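Local coordinates for beta-galactosidase/beta-glucuronidase (Faecalibacterium prausnitzii L2-6, PDB 6MVF), which binds flavin mononucleotide and hydrolyses beta-glucuronides as a member of glycoside hydrolase family 2, possibly acting on beta-galactosides as well, at residues H336-Q341 against K379-Q384; G114-F119 against M375-E380; T331-H336 against W355-F360. One frame throughout, in Å; residues are numbered along the deposited sequence.

How the contacts relate
Helix 368-385 carries one side of contacts 1 and 2, and contact 3 packs against it through Ile-358. Contacts 1 and 2 use overlapping turns of it, share Lys-379 and Glu-380, and have centres about 6 Å apart; Gln-384 NE2 of contact 1 probably donates to Ile-118 O of contact 2, 2.9 Å away. Contact 3, two neighbouring strands of the barrel, has its centre about 9 Å from that of contact 1, with which it shares His-336, and about 13 Å from that of contact 2. The flavin sits beyond the helix: Lys-379 and Ile-383 touch it, whereas the side chain of Ile-358 stays about 14 Å from it.

Contact 1. Residues H336-Q341 against K379-Q384; sequences HYQHSQ and KELIIQ. With FMN (flavin mononucleotide), chain G.
Gln-338 reaches from the loop after strand 331-334 to two residues of helix 368-385, Leu-381 and Gln-384. Its CG stands anti to the backbone N (chi1 172°) and the chain runs on extended, which carries the amide across to the helix. On the way it passes alongside Leu-381, the two side chains heading opposite ways, with CB 3.8 Å from Leu-381 CD1, while OE1 comes to 3.4 Å from Leu-381 CA. At the end, NE2 donates to Gln-384 OE1 over 2.8 Å, almost straight at 171°. The acceptor lies in the plane of the Gln-338 amide, yet the two amides stand nearly perpendicular (87°). Glutamine suits both places, since each amide offers a donor and an acceptor: Gln-384 takes this bond on OE1 and spends NE2 on the carbonyls of Tyr-178 and Ile-118, which fixes the turn of its amide. With an alanine at Gln-338, Gln-384 OE1 is likely to lose this N-H donor, and a gap to open where the amide and CG lay beside Leu-381. Further along, Ser-340 is the N-cap of helix 341-350, its OG accepting from Asp-342 N. Gln-341 follows, bent at chi2 so that its amide turns toward the end of helix 368-385; its OE1 stays 4.1 Å from Gln-384 O and is bonded instead to His-388 NE2, while NE2 reaches Asn-385 OD1. Elsewhere on the helix, Ile-383 lays CG1 3.6 Å from FMN C7, and Lys-379 stretches to the FMN phosphate, a cationic end for an anionic group, although the modelled spacing there is too short to be trusted. The arrangement is that of a TIM barrel, a loop following a strand packed on a later barrel helix, and here that helix also lines the FMN pocket.

Contact 2. Residues G114-F119 against M375-E380; sequences GGFSIF and MEEMKE. With FMN (flavin mononucleotide), chain G.
Ser-117 and Glu-380 make the direct polar link, Ser-117 OG donating to Glu-380 OE1 over 2.7 Å. The hydroxyl comes from above the carboxylate, well out of its plane (60°). A chi1 of 39° tucks OG in between the two backbone arms of the serine, aiming it at the helix and also at a water. That water is the second link: it donates to Glu-377 OE2 (2.5 Å) and to Ser-117 OG (3.1 Å), and accepts from Phe-116 N at 3.0 Å. The small serine thus serves as donor to one glutamate and as acceptor for the water held by the other. Glu-377 gets there on an extended chain, its CG anti to the backbone N (chi1 -161°). Its OE2 also lies at the edge of the Phe-116 ring, 4.0 Å from CD1, and as far from Gly-114 CA. A side chain at Gly-114 would press toward that carboxylate oxygen and, at this backbone conformation, against the preceding carbonyl, which explains the glycine. In the next shell, Glu-380 OE2 accepts from His-112 NE2, so that each oxygen of this buried carboxylate has a donor; the neighbouring imidazole would be expected to favour the ionised form of Glu-380. The Phe-116 ring stacks on Tyr-337, and the backbone O of Phe-116 takes a bond from Arg-161 NH1, steadying the loop. One turn back on the helix, Glu-376 OE1 is bonded to Tyr-178 OH. The loop 114-119 belongs to the sugar-binding domain and the helix to the TIM barrel, so this is a buried interface between two domains of a family 2 glycoside hydrolase, made by a loop joining two beta strands.

Contact 3. Residues T331-H336 against W355-F360; sequences TIRLAH and WAEIPF
Strands 331-334 and 355-357 run parallel, 4° apart with axes 5.0 Å from each other, and Trp-355 pairs in register with Arg-333 by bonding to the residues on either side of it, its N donating to Ile-332 O (3.1 Å) and its O accepting from Leu-334 N (2.8 Å). Beyond this pair a water bridges Leu-334 O and Glu-357 N. Arg-333 and Trp-355 share one face of the sheet, where the arginine chain runs along the indole: Arg-333 CG makes a CH-pi contact over the five-membered ring, 3.8 Å from its centroid, and NE lies over the same indole. With CG anti to the backbone N (chi1 175°) and the chain extended to NE, the flat indole supports the methylenes while the guanidinium reaches past it to Glu-357. These strands belong to a beta-alpha-beta crossover of the TIM barrel, joined through helix 341-350. Glu-357 uses both carboxylate oxygens. OE1 receives Arg-333 NH2 on its syn side in a salt bridge of 3.1 Å, and Trp-355 NE1 on its anti side at 3.0 Å. OE2 takes His-336 ND1 nearly along its C-O axis, over 2.6 Å, with ring and carboxylate almost coplanar (21°). Three donors thus hold this buried acid in place. The same Arg-333 NH2 also bonds Asn-398 OD1. His-336 follows a cis peptide, and the Ala-335 methyl lies against its ring as well as over the guanidinium. Farther along, Pro-359, which has no N-H to give, packs CB 3.3 Å from His-336 O.

Contact 1. Residues H336-Q341 against K379-Q384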
loop_
_atom_site.group_PDB
_atom_site.type_symbol
_atom_site.label_atom_id
_atom_site.label_comp_id
_atom_site.label_asym_id
_atom_site.label_seq_id
_atom_site.Cartn_x
_atom_site.Cartn_y
_atom_site.Cartn_z
ATOM N N HIS A 336 1.729 3.994 34.716
ATOM C CA HIS A 336 1.682 4.915 35.865
ATOM C C HIS A 336 2.431 6.183 35.490
ATOM O O HIS A 336 3.138 6.756 36.312
ATOM C CB HIS A 336 2.356 4.340 37.122
ATOM C CG HIS A 336 1.569 3.291 37.850
ATOM N ND1 HIS A 336 0.379 3.557 38.496
ATOM C CD2 HIS A 336 1.839 1.983 38.086
ATOM C CE1 HIS A 336 -0.065 2.454 39.074
ATOM N NE2 HIS A 336 0.802 1.483 38.839
ATOM N N TYR A 337 2.301 6.608 34.243
ATOM C CA TYR A 337 3.188 7.621 33.683
ATOM C C TYR A 337 2.540 8.108 32.396
ATOM O O TYR A 337 1.461 7.648 32.012
ATOM C CB TYR A 337 4.585 7.044 33.447
ATOM C CG TYR A 337 4.502 5.618 32.972
ATOM C CD1 TYR A 337 4.140 5.325 31.653
ATOM C CD2 TYR A 337 4.746 4.565 33.836
ATOM C CE1 TYR A 337 4.044 4.013 31.212
ATOM C CE2 TYR A 337 4.643 3.242 33.409
ATOM C CZ TYR A 337 4.294 2.967 32.096
ATOM O OH TYR A 337 4.191 1.656 31.662
ATOM N N GLN A 338 3.194 9.052 31.739
ATOM C CA GLN A 338 2.723 9.508 30.441
ATOM C C GLN A 338 3.005 8.433 29.392
ATOM O O GLN A 338 4.090 7.842 29.372
ATOM C CB GLN A 338 3.402 10.824 30.082
ATOM C CG GLN A 338 3.159 11.303 28.689
ATOM C CD GLN A 338 3.652 12.719 28.512
ATOM O OE1 GLN A 338 3.685 13.499 29.464
ATOM N NE2 GLN A 338 4.049 13.058 27.296
ATOM N N HIS A 339 2.009 8.128 28.563
ATOM C CA HIS A 339 2.199 7.115 27.538
ATOM C C HIS A 339 2.610 7.755 26.200
ATOM O O HIS A 339 2.887 8.956 26.099
ATOM C CB HIS A 339 0.938 6.260 27.403
ATOM C CG HIS A 339 0.855 5.141 28.398
ATOM N ND1 HIS A 339 0.811 3.815 28.025
ATOM C CD2 HIS A 339 0.816 5.151 29.751
ATOM C CE1 HIS A 339 0.743 3.058 29.105
ATOM N NE2 HIS A 339 0.746 3.844 30.164
ATOM N N SER A 340 2.691 6.922 25.164
ATOM C CA SER A 340 3.072 7.399 23.842
ATOM C C SER A 340 1.960 8.233 23.216
ATOM O O SER A 340 0.771 7.927 23.354
ATOM C CB SER A 340 3.381 6.212 22.942
ATOM O OG SER A 340 3.415 6.601 21.582
ATOM N N GLN A 341 2.346 9.281 22.492
ATOM C CA GLN A 341 1.358 9.971 21.677
ATOM C C GLN A 341 0.588 8.984 20.809
ATOM O O GLN A 341 -0.631 9.104 20.653
ATOM C CB GLN A 341 2.026 11.052 20.838
ATOM C CG GLN A 341 2.415 12.298 21.655
ATOM C CD GLN A 341 1.299 12.745 22.577
ATOM O OE1 GLN A 341 0.210 13.105 22.120
ATOM N NE2 GLN A 341 1.549 12.682 23.893
ATOM N N LYS A 379 3.131 19.321 34.666
ATOM C CA LYS A 379 2.998 20.434 33.702
ATOM C C LYS A 379 3.234 19.898 32.289
ATOM O O LYS A 379 2.562 20.316 31.398
ATOM C CB LYS A 379 3.922 21.585 34.093
ATOM C CG LYS A 379 3.463 22.942 33.612
ATOM C CD LYS A 379 4.212 24.115 34.165
ATOM C CE LYS A 379 3.938 25.377 33.389
ATOM N NZ LYS A 379 4.675 26.541 33.913
ATOM N N GLU A 380 4.184 18.997 32.122
ATOM C CA GLU A 380 4.426 18.411 30.809
ATOM C C GLU A 380 3.303 17.465 30.415
ATOM O O GLU A 380 2.932 17.393 29.241
ATOM C CB GLU A 380 5.769 17.673 30.788
ATOM C CG GLU A 380 6.972 18.571 30.945
ATOM C CD GLU A 380 8.267 17.783 31.037
ATOM O OE1 GLU A 380 8.282 16.713 31.688
ATOM O OE2 GLU A 380 9.274 18.229 30.449
ATOM N N LEU A 381 2.764 16.713 31.373
ATOM C CA LEU A 381 1.696 15.777 31.041
ATOM C C LEU A 381 0.463 16.512 30.535
ATOM O O LEU A 381 -0.181 16.076 29.578
ATOM C CB LEU A 381 1.346 14.919 32.254
ATOM C CG LEU A 381 0.131 14.007 32.096
ATOM C CD1 LEU A 381 0.380 12.963 30.994
ATOM C CD2 LEU A 381 -0.244 13.357 33.437
ATOM N N ILE A 382 0.126 17.636 31.157
ATOM C CA ILE A 382 -1.079 18.346 30.760
ATOM C C ILE A 382 -0.867 19.099 29.460
ATOM O O ILE A 382 -1.740 19.110 28.595
ATOM C CB ILE A 382 -1.520 19.280 31.897
ATOM C CG1 ILE A 382 -1.987 18.435 33.085
ATOM C CG2 ILE A 382 -2.587 20.274 31.411
ATOM C CD1 ILE A 382 -2.392 19.242 34.277
ATOM N N ILE A 383 0.293 19.734 29.293
ATOM C CA ILE A 383 0.500 20.593 28.134
ATOM C C ILE A 383 0.691 19.765 26.873
ATOM O O ILE A 383 0.217 20.135 25.798
ATOM C CB ILE A 383 1.681 21.546 28.399
ATOM C CG1 ILE A 383 1.166 22.750 29.174
ATOM C CG2 ILE A 383 2.345 22.020 27.091
ATOM C CD1 ILE A 383 2.133 23.251 30.176
ATOM N N GLN A 384 1.364 18.625 26.984
ATOM C CA GLN A 384 1.583 17.793 25.809
ATOM C C GLN A 384 0.346 17.003 25.422
ATOM O O GLN A 384 0.197 16.645 24.250
ATOM C CB GLN A 384 2.769 16.857 26.046
ATOM C CG GLN A 384 4.044 17.628 26.267
ATOM C CD GLN A 384 5.236 16.768 26.626
ATOM O OE1 GLN A 384 5.186 15.533 26.599
ATOM N NE2 GLN A 384 6.338 17.431 26.950
HETATM N N1 FMN G . 2.908 29.265 26.489
HETATM C C2 FMN G . 3.804 29.274 25.500
HETATM O O2 FMN G . 4.605 30.202 25.370
HETATM N N3 FMN G . 3.908 28.300 24.622
HETATM C C4 FMN G . 3.136 27.259 24.630
HETATM O O4 FMN G . 3.239 26.359 23.811
HETATM C C4A FMN G . 2.144 27.189 25.646
HETATM N N5 FMN G . 1.377 26.137 25.666
HETATM C C5A FMN G . 0.438 26.004 26.580
HETATM C C6 FMN G . -0.355 24.886 26.564
HETATM C C7 FMN G . -1.328 24.732 27.486
HETATM C C7M FMN G . -2.176 23.521 27.464
HETATM C C8 FMN G . -1.513 25.752 28.510
HETATM C C8M FMN G . -2.570 25.581 29.543
HETATM C C9 FMN G . -0.714 26.874 28.519
HETATM C C9A FMN G . 0.258 27.047 27.582
HETATM N N10 FMN G . 1.083 28.160 27.607
HETATM C C10 FMN G . 2.056 28.263 26.614
HETATM C "C1'" FMN G . 0.799 29.161 28.625
HETATM C "C2'" FMN G . 1.762 29.498 29.739
HETATM O "O2'" FMN G . 1.407 28.554 30.717
HETATM C "C3'" FMN G . 1.502 30.851 30.363
HETATM O "O3'" FMN G . 0.745 31.642 29.473
HETATM C "C4'" FMN G . 2.745 31.663 30.649
HETATM O "O4'" FMN G . 3.587 31.511 29.516
HETATM C "C5'" FMN G . 3.464 31.288 31.946
HETATM O "O5'" FMN G . 4.536 30.393 31.706
HETATM P P FMN G . 5.257 29.552 32.838
HETATM O O1P FMN G . 6.633 29.452 32.311
HETATM O O2P FMN G . 5.089 30.360 34.090
HETATM O O3P FMN G . 4.588 28.228 32.986
#

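Contact 2. Residues G114-F119 against M375-E380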
loop_
_atom_site.group_PDB
_atom_site.type_symbol
_atom_site.label_atom_id
_atom_site.label_comp_id
_atom_site.label_asym_id
_atom_site.label_seq_id
_atom_site.Cartn_x
_atom_site.Cartn_y
_atom_site.Cartn_z
ATOM N N GLY A 114 12.806 12.991 34.142
ATOM C CA GLY A 114 11.489 12.452 33.859
ATOM C C GLY A 114 11.509 11.702 32.541
ATOM O O GLY A 114 11.835 12.270 31.491
ATOM N N GLY A 115 11.164 10.419 32.576
ATOM C CA GLY A 115 11.452 9.571 31.442
ATOM C C GLY A 115 10.262 9.222 30.572
ATOM O O GLY A 115 10.279 8.197 29.889
ATOM N N PHE A 116 9.230 10.059 30.581
ATOM C CA PHE A 116 8.010 9.709 29.865
ATOM C C PHE A 116 7.405 10.912 29.153
ATOM O O PHE A 116 6.222 10.869 28.798
ATOM C CB PHE A 116 6.960 9.086 30.813
ATOM C CG PHE A 116 7.509 7.980 31.670
ATOM C CD1 PHE A 116 8.178 8.270 32.860
ATOM C CD2 PHE A 116 7.400 6.650 31.262
ATOM C CE1 PHE A 116 8.718 7.260 33.622
ATOM C CE2 PHE A 116 7.916 5.633 32.024
ATOM C CZ PHE A 116 8.581 5.934 33.210
ATOM N N SER A 117 8.176 11.983 28.937
ATOM C CA SER A 117 7.642 13.154 28.262
ATOM C C SER A 117 8.633 13.686 27.230
ATOM O O SER A 117 9.848 13.478 27.330
ATOM C CB SER A 117 7.254 14.264 29.256
ATOM O OG SER A 117 8.174 14.375 30.316
ATOM N N ILE A 118 8.069 14.357 26.219
ATOM C CA ILE A 118 8.842 14.948 25.136
ATOM C C ILE A 118 9.619 16.135 25.679
ATOM O O ILE A 118 9.115 16.909 26.508
ATOM C CB ILE A 118 7.894 15.370 23.993
ATOM C CG1 ILE A 118 7.188 14.160 23.399
ATOM C CG2 ILE A 118 8.611 16.143 22.887
ATOM C CD1 ILE A 118 5.918 14.517 22.661
ATOM N N PHE A 119 10.861 16.285 25.237
ATOM C CA PHE A 119 11.565 17.532 25.490
ATOM C C PHE A 119 12.358 17.898 24.244
ATOM O O PHE A 119 12.745 17.016 23.462
ATOM C CB PHE A 119 12.448 17.440 26.738
ATOM C CG PHE A 119 13.499 16.385 26.659
ATOM C CD1 PHE A 119 13.222 15.080 27.037
ATOM C CD2 PHE A 119 14.782 16.698 26.236
ATOM C CE1 PHE A 119 14.215 14.108 26.979
ATOM C CE2 PHE A 119 15.761 15.734 26.167
ATOM C CZ PHE A 119 15.486 14.445 26.537
ATOM N N MET A 375 6.038 18.573 39.992
ATOM C CA MET A 375 5.296 19.657 39.340
ATOM C C MET A 375 5.637 19.758 37.857
ATOM O O MET A 375 4.744 19.947 37.022
ATOM C CB MET A 375 5.566 21.007 40.024
ATOM C CG MET A 375 5.293 21.091 41.535
ATOM S SD MET A 375 3.583 20.815 42.014
ATOM C CE MET A 375 2.831 22.376 41.563
ATOM N N GLU A 376 6.925 19.656 37.503
ATOM C CA GLU A 376 7.306 19.744 36.095
ATOM C C GLU A 376 6.683 18.614 35.291
ATOM O O GLU A 376 6.188 18.831 34.173
ATOM C CB GLU A 376 8.818 19.699 35.946
ATOM C CG GLU A 376 9.554 20.802 36.648
ATOM C CD GLU A 376 9.623 22.074 35.851
ATOM O OE1 GLU A 376 8.575 22.523 35.341
ATOM O OE2 GLU A 376 10.734 22.632 35.736
ATOM N N GLU A 377 6.693 17.399 35.858
ATOM C CA GLU A 377 6.151 16.242 35.157
ATOM C C GLU A 377 4.653 16.384 34.938
ATOM O O GLU A 377 4.135 15.961 33.896
ATOM C CB GLU A 377 6.465 14.959 35.928
ATOM C CG GLU A 377 6.358 13.711 35.085
ATOM C CD GLU A 377 7.175 12.524 35.618
ATOM O OE1 GLU A 377 7.316 12.370 36.857
ATOM O OE2 GLU A 377 7.662 11.725 34.789
ATOM N N MET A 378 3.943 17.000 35.888
ATOM C CA MET A 378 2.519 17.207 35.685
ATOM C C MET A 378 2.259 18.323 34.681
ATOM O O MET A 378 1.294 18.245 33.903
ATOM C CB MET A 378 1.839 17.514 37.006
ATOM C CG MET A 378 0.339 17.492 36.912
ATOM S SD MET A 378 -0.254 15.790 36.774
ATOM C CE MET A 378 -1.676 16.090 35.765
ATOM N N LYS A 379 3.131 19.321 34.666
ATOM C CA LYS A 379 2.998 20.434 33.702
ATOM C C LYS A 379 3.234 19.898 32.289
ATOM O O LYS A 379 2.562 20.316 31.398
ATOM C CB LYS A 379 3.922 21.585 34.093
ATOM C CG LYS A 379 3.463 22.942 33.612
ATOM C CD LYS A 379 4.212 24.115 34.165
ATOM C CE LYS A 379 3.938 25.377 33.389
ATOM N NZ LYS A 379 4.675 26.541 33.913
ATOM N N GLU A 380 4.184 18.997 32.122
ATOM C CA GLU A 380 4.426 18.411 30.809
ATOM C C GLU A 380 3.303 17.465 30.415
ATOM O O GLU A 380 2.932 17.393 29.241
ATOM C CB GLU A 380 5.769 17.673 30.788
ATOM C CG GLU A 380 6.972 18.571 30.945
ATOM C CD GLU A 380 8.267 17.783 31.037
ATOM O OE1 GLU A 380 8.282 16.713 31.688
ATOM O OE2 GLU A 380 9.274 18.229 30.449
HETATM N N1 FMN G . 2.908 29.265 26.489
HETATM C C2 FMN G . 3.804 29.274 25.500
HETATM O O2 FMN G . 4.605 30.202 25.370
HETATM N N3 FMN G . 3.908 28.300 24.622
HETATM C C4 FMN G . 3.136 27.259 24.630
HETATM O O4 FMN G . 3.239 26.359 23.811
HETATM C C4A FMN G . 2.144 27.189 25.646
HETATM N N5 FMN G . 1.377 26.137 25.666
HETATM C C5A FMN G . 0.438 26.004 26.580
HETATM C C6 FMN G . -0.355 24.886 26.564
HETATM C C7 FMN G . -1.328 24.732 27.486
HETATM C C7M FMN G . -2.176 23.521 27.464
HETATM C C8 FMN G . -1.513 25.752 28.510
HETATM C C8M FMN G . -2.570 25.581 29.543
HETATM C C9 FMN G . -0.714 26.874 28.519
HETATM C C9A FMN G . 0.258 27.047 27.582
HETATM N N10 FMN G . 1.083 28.160 27.607
HETATM C C10 FMN G . 2.056 28.263 26.614
HETATM C "C1'" FMN G . 0.799 29.161 28.625
HETATM C "C2'" FMN G . 1.762 29.498 29.739
HETATM O "O2'" FMN G . 1.407 28.554 30.717
HETATM C "C3'" FMN G . 1.502 30.851 30.363
HETATM O "O3'" FMN G . 0.745 31.642 29.473
HETATM C "C4'" FMN G . 2.745 31.663 30.649
HETATM O "O4'" FMN G . 3.587 31.511 29.516
HETATM C "C5'" FMN G . 3.464 31.288 31.946
HETATM O "O5'" FMN G . 4.536 30.393 31.706
HETATM P P FMN G . 5.257 29.552 32.838
HETATM O O1P FMN G . 6.633 29.452 32.311
HETATM O O2P FMN G . 5.089 30.360 34.090
HETATM O O3P FMN G . 4.588 28.228 32.986
HETATM O O HOH W 1 8.450 12.228 32.466
#

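Contact 3. Residues T331-H336 against W355-F360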
loop_
_atom_site.group_PDB
_atom_site.type_symbol
_atom_site.label_atom_id
_atom_site.label_comp_id
_atom_site.label_asym_id
_atom_site.label_seq_id
_atom_site.Cartn_x
_atom_site.Cartn_y
_atom_site.Cartn_z
ATOM N N THR A 331 -13.040 2.276 29.017
ATOM C CA THR A 331 -12.112 3.155 29.710
ATOM C C THR A 331 -10.768 2.459 29.818
ATOM O O THR A 331 -10.691 1.229 29.928
ATOM C CB THR A 331 -12.656 3.564 31.111
ATOM O OG1 THR A 331 -11.746 4.458 31.753
ATOM C CG2 THR A 331 -12.910 2.357 32.000
ATOM N N ILE A 332 -9.705 3.247 29.763
ATOM C CA ILE A 332 -8.360 2.729 29.954
ATOM C C ILE A 332 -7.627 3.643 30.914
ATOM O O ILE A 332 -7.457 4.834 30.626
ATOM C CB ILE A 332 -7.564 2.629 28.650
ATOM C CG1 ILE A 332 -8.154 1.582 27.714
ATOM C CG2 ILE A 332 -6.108 2.297 28.994
ATOM C CD1 ILE A 332 -7.588 1.668 26.289
ATOM N N ARG A 333 -7.158 3.085 32.031
ATOM C CA ARG A 333 -6.254 3.803 32.919
ATOM C C ARG A 333 -4.819 3.600 32.435
ATOM O O ARG A 333 -4.297 2.476 32.442
ATOM C CB ARG A 333 -6.412 3.345 34.368
ATOM C CG ARG A 333 -5.391 3.997 35.279
ATOM C CD ARG A 333 -5.517 3.535 36.709
ATOM N NE ARG A 333 -4.496 4.149 37.552
ATOM C CZ ARG A 333 -3.887 3.526 38.554
ATOM N NH1 ARG A 333 -4.194 2.265 38.839
ATOM N NH2 ARG A 333 -2.964 4.163 39.262
ATOM N N LEU A 334 -4.182 4.687 32.015
ATOM C CA LEU A 334 -2.849 4.619 31.423
ATOM C C LEU A 334 -1.783 4.839 32.501
ATOM O O LEU A 334 -1.082 5.852 32.552
ATOM C CB LEU A 334 -2.742 5.622 30.281
ATOM C CG LEU A 334 -3.393 4.989 29.058
ATOM C CD1 LEU A 334 -3.307 5.888 27.852
ATOM C CD2 LEU A 334 -2.750 3.620 28.779
ATOM N N ALA A 335 -1.661 3.843 33.370
ATOM C CA ALA A 335 -0.719 3.919 34.474
ATOM C C ALA A 335 0.689 3.562 33.984
ATOM O O ALA A 335 0.848 2.926 32.944
ATOM C CB ALA A 335 -1.180 2.986 35.601
ATOM N N HIS A 336 1.729 3.994 34.716
ATOM C CA HIS A 336 1.682 4.915 35.865
ATOM C C HIS A 336 2.431 6.183 35.490
ATOM O O HIS A 336 3.138 6.756 36.312
ATOM C CB HIS A 336 2.356 4.340 37.122
ATOM C CG HIS A 336 1.569 3.291 37.850
ATOM N ND1 HIS A 336 0.379 3.557 38.496
ATOM C CD2 HIS A 336 1.839 1.983 38.086
ATOM C CE1 HIS A 336 -0.065 2.454 39.074
ATOM N NE2 HIS A 336 0.802 1.483 38.839
ATOM N N TRP A 355 -7.721 7.772 31.727
ATOM C CA TRP A 355 -7.136 8.326 32.944
ATOM C C TRP A 355 -5.617 8.384 32.723
ATOM O O TRP A 355 -4.960 7.345 32.585
ATOM C CB TRP A 355 -7.562 7.470 34.148
ATOM C CG TRP A 355 -6.733 7.488 35.466
ATOM C CD1 TRP A 355 -5.398 7.785 35.634
ATOM C CD2 TRP A 355 -7.220 7.152 36.778
ATOM N NE1 TRP A 355 -5.039 7.662 36.950
ATOM C CE2 TRP A 355 -6.130 7.274 37.678
ATOM C CE3 TRP A 355 -8.472 6.752 37.282
ATOM C CZ2 TRP A 355 -6.253 7.022 39.054
ATOM C CZ3 TRP A 355 -8.593 6.496 38.651
ATOM C CH2 TRP A 355 -7.487 6.642 39.518
ATOM N N ALA A 356 -5.066 9.597 32.650
ATOM C CA ALA A 356 -3.630 9.801 32.495
ATOM C C ALA A 356 -3.027 10.290 33.810
ATOM O O ALA A 356 -3.656 11.071 34.534
ATOM C CB ALA A 356 -3.328 10.801 31.375
ATOM N N GLU A 357 -1.802 9.841 34.114
ATOM C CA GLU A 357 -1.187 10.169 35.396
ATOM C C GLU A 357 0.329 10.308 35.267
ATOM O O GLU A 357 0.941 9.918 34.266
ATOM C CB GLU A 357 -1.537 9.121 36.459
ATOM C CG GLU A 357 -0.878 7.795 36.262
ATOM C CD GLU A 357 -1.243 6.786 37.354
ATOM O OE1 GLU A 357 -2.314 6.930 37.980
ATOM O OE2 GLU A 357 -0.454 5.846 37.602
ATOM N N ILE A 358 0.925 10.886 36.311
ATOM C CA ILE A 358 2.373 11.044 36.450
ATOM C C ILE A 358 2.874 9.941 37.378
ATOM O O ILE A 358 2.076 9.390 38.146
ATOM C CB ILE A 358 2.734 12.434 36.998
ATOM C CG1 ILE A 358 2.040 12.657 38.349
ATOM C CG2 ILE A 358 2.385 13.526 35.998
ATOM C CD1 ILE A 358 2.254 14.010 38.924
ATOM N N PRO A 359 4.179 9.581 37.343
ATOM C CA PRO A 359 4.685 8.506 38.221
ATOM C C PRO A 359 5.033 8.961 39.634
ATOM O O PRO A 359 6.070 8.581 40.173
ATOM C CB PRO A 359 5.936 8.013 37.481
ATOM C CG PRO A 359 6.415 9.225 36.765
ATOM C CD PRO A 359 5.199 10.035 36.387
ATOM N N PHE A 360 4.178 9.779 40.241
ATOM C CA PHE A 360 4.269 10.139 41.659
ATOM C C PHE A 360 3.737 8.956 42.475
ATOM O O PHE A 360 2.564 8.887 42.853
ATOM C CB PHE A 360 3.480 11.422 41.891
ATOM C CG PHE A 360 3.663 12.026 43.245
ATOM C CD1 PHE A 360 4.736 11.659 44.049
ATOM C CD2 PHE A 360 2.733 12.961 43.725
ATOM C CE1 PHE A 360 4.891 12.225 45.306
ATOM C CE2 PHE A 360 2.872 13.527 44.979
ATOM C CZ PHE A 360 3.949 13.165 45.773
HETATM O O HOH W 2 -1.083 8.426 31.538
#